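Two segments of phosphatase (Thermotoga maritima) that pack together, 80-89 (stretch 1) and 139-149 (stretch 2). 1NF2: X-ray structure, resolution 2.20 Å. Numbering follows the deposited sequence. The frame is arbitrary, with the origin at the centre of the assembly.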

# COMPACT_ATOMS: atom_id res chain seq x y z
N ASN A 80 -5.98 6.09 10.40
CA ASN A 80 -6.95 5.79 9.36
C ASN A 80 -7.24 7.04 8.53
O ASN A 80 -8.22 7.75 8.79
N GLU A 81 -6.39 7.30 7.56
CA GLU A 81 -6.52 8.46 6.67
C GLU A 81 -7.59 8.19 5.61
O GLU A 81 -7.59 7.12 4.99
N LYS A 82 -8.49 9.15 5.41
CA LYS A 82 -9.54 8.99 4.41
C LYS A 82 -9.94 10.30 3.75
O LYS A 82 -9.45 11.38 4.11
N ILE A 83 -10.78 10.20 2.73
CA ILE A 83 -11.26 11.40 2.06
C ILE A 83 -12.42 11.90 2.93
O ILE A 83 -13.38 11.16 3.19
N PRO A 84 -12.33 13.14 3.42
CA PRO A 84 -13.41 13.68 4.26
C PRO A 84 -14.76 13.61 3.55
O PRO A 84 -14.87 14.00 2.38
N PRO A 85 -15.80 13.10 4.23
CA PRO A 85 -17.15 12.96 3.67
C PRO A 85 -17.65 14.18 2.89
O PRO A 85 -18.58 14.06 2.10
N GLU A 86 -17.03 15.33 3.12
CA GLU A 86 -17.42 16.55 2.42
C GLU A 86 -16.81 16.58 1.02
O GLU A 86 -17.53 16.59 0.03
N VAL A 87 -15.49 16.62 0.96
CA VAL A 87 -14.80 16.62 -0.33
C VAL A 87 -15.24 15.37 -1.10
O VAL A 87 -15.33 15.38 -2.32
N ALA A 88 -15.52 14.30 -0.36
CA ALA A 88 -15.95 13.05 -0.97
C ALA A 88 -17.31 13.24 -1.61
O ALA A 88 -17.54 12.80 -2.74
N LYS A 89 -18.21 13.90 -0.89
CA LYS A 89 -19.55 14.15 -1.39
C LYS A 89 -19.47 15.04 -2.63
O LYS A 89 -20.13 14.78 -3.63
N LEU A 139 -23.68 5.68 0.75
CA LEU A 139 -22.72 4.98 1.59
C LEU A 139 -21.49 5.87 1.80
O LEU A 139 -21.08 6.14 2.93
N VAL A 140 -20.91 6.34 0.70
CA VAL A 140 -19.73 7.19 0.75
C VAL A 140 -20.02 8.56 1.37
O VAL A 140 -19.37 8.96 2.33
N SER A 141 -21.00 9.26 0.81
CA SER A 141 -21.37 10.59 1.29
C SER A 141 -21.60 10.66 2.79
O SER A 141 -21.53 11.74 3.38
N LYS A 142 -21.86 9.52 3.42
CA LYS A 142 -22.11 9.49 4.85
C LYS A 142 -21.14 8.65 5.67
O LYS A 142 -21.16 8.68 6.90
N MET A 143 -20.26 7.90 5.01
CA MET A 143 -19.33 7.06 5.76
C MET A 143 -17.87 7.38 5.49
O MET A 143 -16.99 6.97 6.24
N GLY A 144 -17.62 8.13 4.42
CA GLY A 144 -16.25 8.46 4.08
C GLY A 144 -15.64 7.31 3.32
O GLY A 144 -16.15 6.19 3.38
N THR A 145 -14.56 7.57 2.61
CA THR A 145 -13.91 6.52 1.84
C THR A 145 -12.39 6.69 1.88
O THR A 145 -11.89 7.81 1.98
N THR A 146 -11.68 5.57 1.81
CA THR A 146 -10.22 5.60 1.82
C THR A 146 -9.79 6.11 0.45
O THR A 146 -8.84 6.86 0.33
N LYS A 147 -10.51 5.67 -0.58
CA LYS A 147 -10.21 6.14 -1.92
C LYS A 147 -11.27 5.78 -2.95
O LYS A 147 -12.10 4.90 -2.74
N LEU A 148 -11.23 6.50 -4.07
CA LEU A 148 -12.17 6.30 -5.16
C LEU A 148 -11.35 5.89 -6.35
O LEU A 148 -10.18 6.27 -6.48
N LEU A 149 -11.95 5.10 -7.23
CA LEU A 149 -11.25 4.65 -8.41
C LEU A 149 -12.21 4.64 -9.59
O LEU A 149 -13.33 4.15 -9.48

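The most telling residue of this contact has no side chain. Gly144 leaves the helix ending at Met143 with positive phi (82°), and a CB there would jam against the carbonyl O of Met143; an ideal CB on Gly144 would also clash with Lys82 CE, at 2.8 Å. The bare CA instead lets Lys82 CE come to 4.0 Å and Pro85 CG to 3.9 Å of Gly144 CA.

Lys82 (chi1 p, chi2 t, chi3 m, chi4 t) leaves its backbone sideways and runs past Gly144, its CB 3.3 Å from Thr145 O; its NZ gives a weak hydrogen bond to Met143 O at 3.3 Å. Next to it, the firm polar link is backbone to backbone: Ile83 N donates to Thr145 O at 2.7 Å, nearly straight at 171°.

Ile83 is the buried plug. With chi1 m and chi2 at 116°, between wells, its CD1 reaches Thr146 O at 3.3 Å, Lys147 CA at 3.4 Å and Thr145 CG2 at 3.7 Å. Thr145 (t) starts away from stretch 1, yet its methyl still meets that tip.

Farther along, the two helices run roughly antiparallel, their axes 8.0 Å apart at closest approach. Ala88 points toward stretch 2, its CB 4.1 Å from CG1 of Val140 (t), while the extended Lys89 lays CG 3.7 Å from OG of Ser141 (m).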

# COMPACT_ATOMS: atom_id res chain seq x y z
CB ASN A 80 -8.23 5.25 10.01
CG ASN A 80 -9.20 4.69 9.00
OD1 ASN A 80 -10.28 4.24 9.36
ND2 ASN A 80 -8.82 4.70 7.73
CB GLU A 81 -5.19 8.74 5.97
CG GLU A 81 -4.06 9.17 6.90
CD GLU A 81 -4.15 10.63 7.34
OE1 GLU A 81 -3.10 11.21 7.71
OE2 GLU A 81 -5.27 11.20 7.31
CB LYS A 82 -10.77 8.34 5.06
CG LYS A 82 -11.28 9.05 6.30
CD LYS A 82 -12.04 8.10 7.22
CE LYS A 82 -13.23 7.47 6.53
NZ LYS A 82 -13.96 6.51 7.42
CB ILE A 83 -11.77 11.12 0.63
CG1 ILE A 83 -10.60 10.77 -0.30
CG2 ILE A 83 -12.49 12.33 0.07
CD1 ILE A 83 -10.64 9.37 -0.85
CB PRO A 84 -12.95 15.12 4.54
CG PRO A 84 -12.07 15.45 3.36
CD PRO A 84 -11.30 14.16 3.15
CB PRO A 85 -17.99 12.67 4.91
CG PRO A 85 -17.07 11.86 5.74
CD PRO A 85 -15.77 12.65 5.63
CB GLU A 86 -16.99 17.79 3.20
CG GLU A 86 -17.80 18.01 4.47
CD GLU A 86 -19.29 18.05 4.19
OE1 GLU A 86 -19.73 18.91 3.39
OE2 GLU A 86 -20.03 17.23 4.78
CB VAL A 87 -13.28 16.60 -0.14
CG1 VAL A 87 -12.58 16.30 -1.46
CG2 VAL A 87 -12.81 17.94 0.41
CB ALA A 88 -16.01 11.95 0.08
CB LYS A 89 -20.42 14.81 -0.32
CG LYS A 89 -21.89 14.92 -0.71
CD LYS A 89 -22.75 15.43 0.44
CE LYS A 89 -24.22 15.41 0.08
NZ LYS A 89 -25.08 15.85 1.21
CB LEU A 139 -22.32 3.66 0.91
CG LEU A 139 -21.75 2.52 1.75
CD1 LEU A 139 -22.76 2.12 2.78
CD2 LEU A 139 -21.42 1.31 0.89
CB VAL A 140 -19.14 7.43 -0.65
CG1 VAL A 140 -17.97 8.40 -0.57
CG2 VAL A 140 -18.70 6.11 -1.26
CB SER A 141 -22.62 11.07 0.55
OG SER A 141 -22.36 11.23 -0.83
CB LYS A 142 -23.55 9.02 5.11
CG LYS A 142 -23.82 8.52 6.52
CD LYS A 142 -25.30 8.46 6.85
CE LYS A 142 -25.87 9.85 7.06
NZ LYS A 142 -27.25 9.80 7.62
CB MET A 143 -19.62 5.60 5.44
CG MET A 143 -19.16 4.62 6.50
SD MET A 143 -20.46 3.42 6.83
CE MET A 143 -20.95 3.08 5.21
CB THR A 145 -14.37 6.57 0.38
OG1 THR A 145 -13.73 5.53 -0.37
CG2 THR A 145 -14.02 7.91 -0.25
CB THR A 146 -9.62 4.20 2.06
OG1 THR A 146 -10.10 3.67 3.29
CG2 THR A 146 -8.10 4.27 2.11
CB LYS A 147 -8.84 5.66 -2.39
CG LYS A 147 -8.71 4.19 -2.67
CD LYS A 147 -7.33 3.91 -3.25
CE LYS A 147 -7.05 2.42 -3.40
NZ LYS A 147 -5.63 2.19 -3.79
CB LEU A 148 -12.91 7.61 -5.46
CG LEU A 148 -13.75 8.11 -4.28
CD1 LEU A 148 -14.28 9.51 -4.56
CD2 LEU A 148 -14.89 7.14 -4.03
CB LEU A 149 -10.69 3.25 -8.17
CG LEU A 149 -9.80 2.65 -9.26
CD1 LEU A 149 -8.98 1.51 -8.68
CD2 LEU A 149 -10.64 2.18 -10.43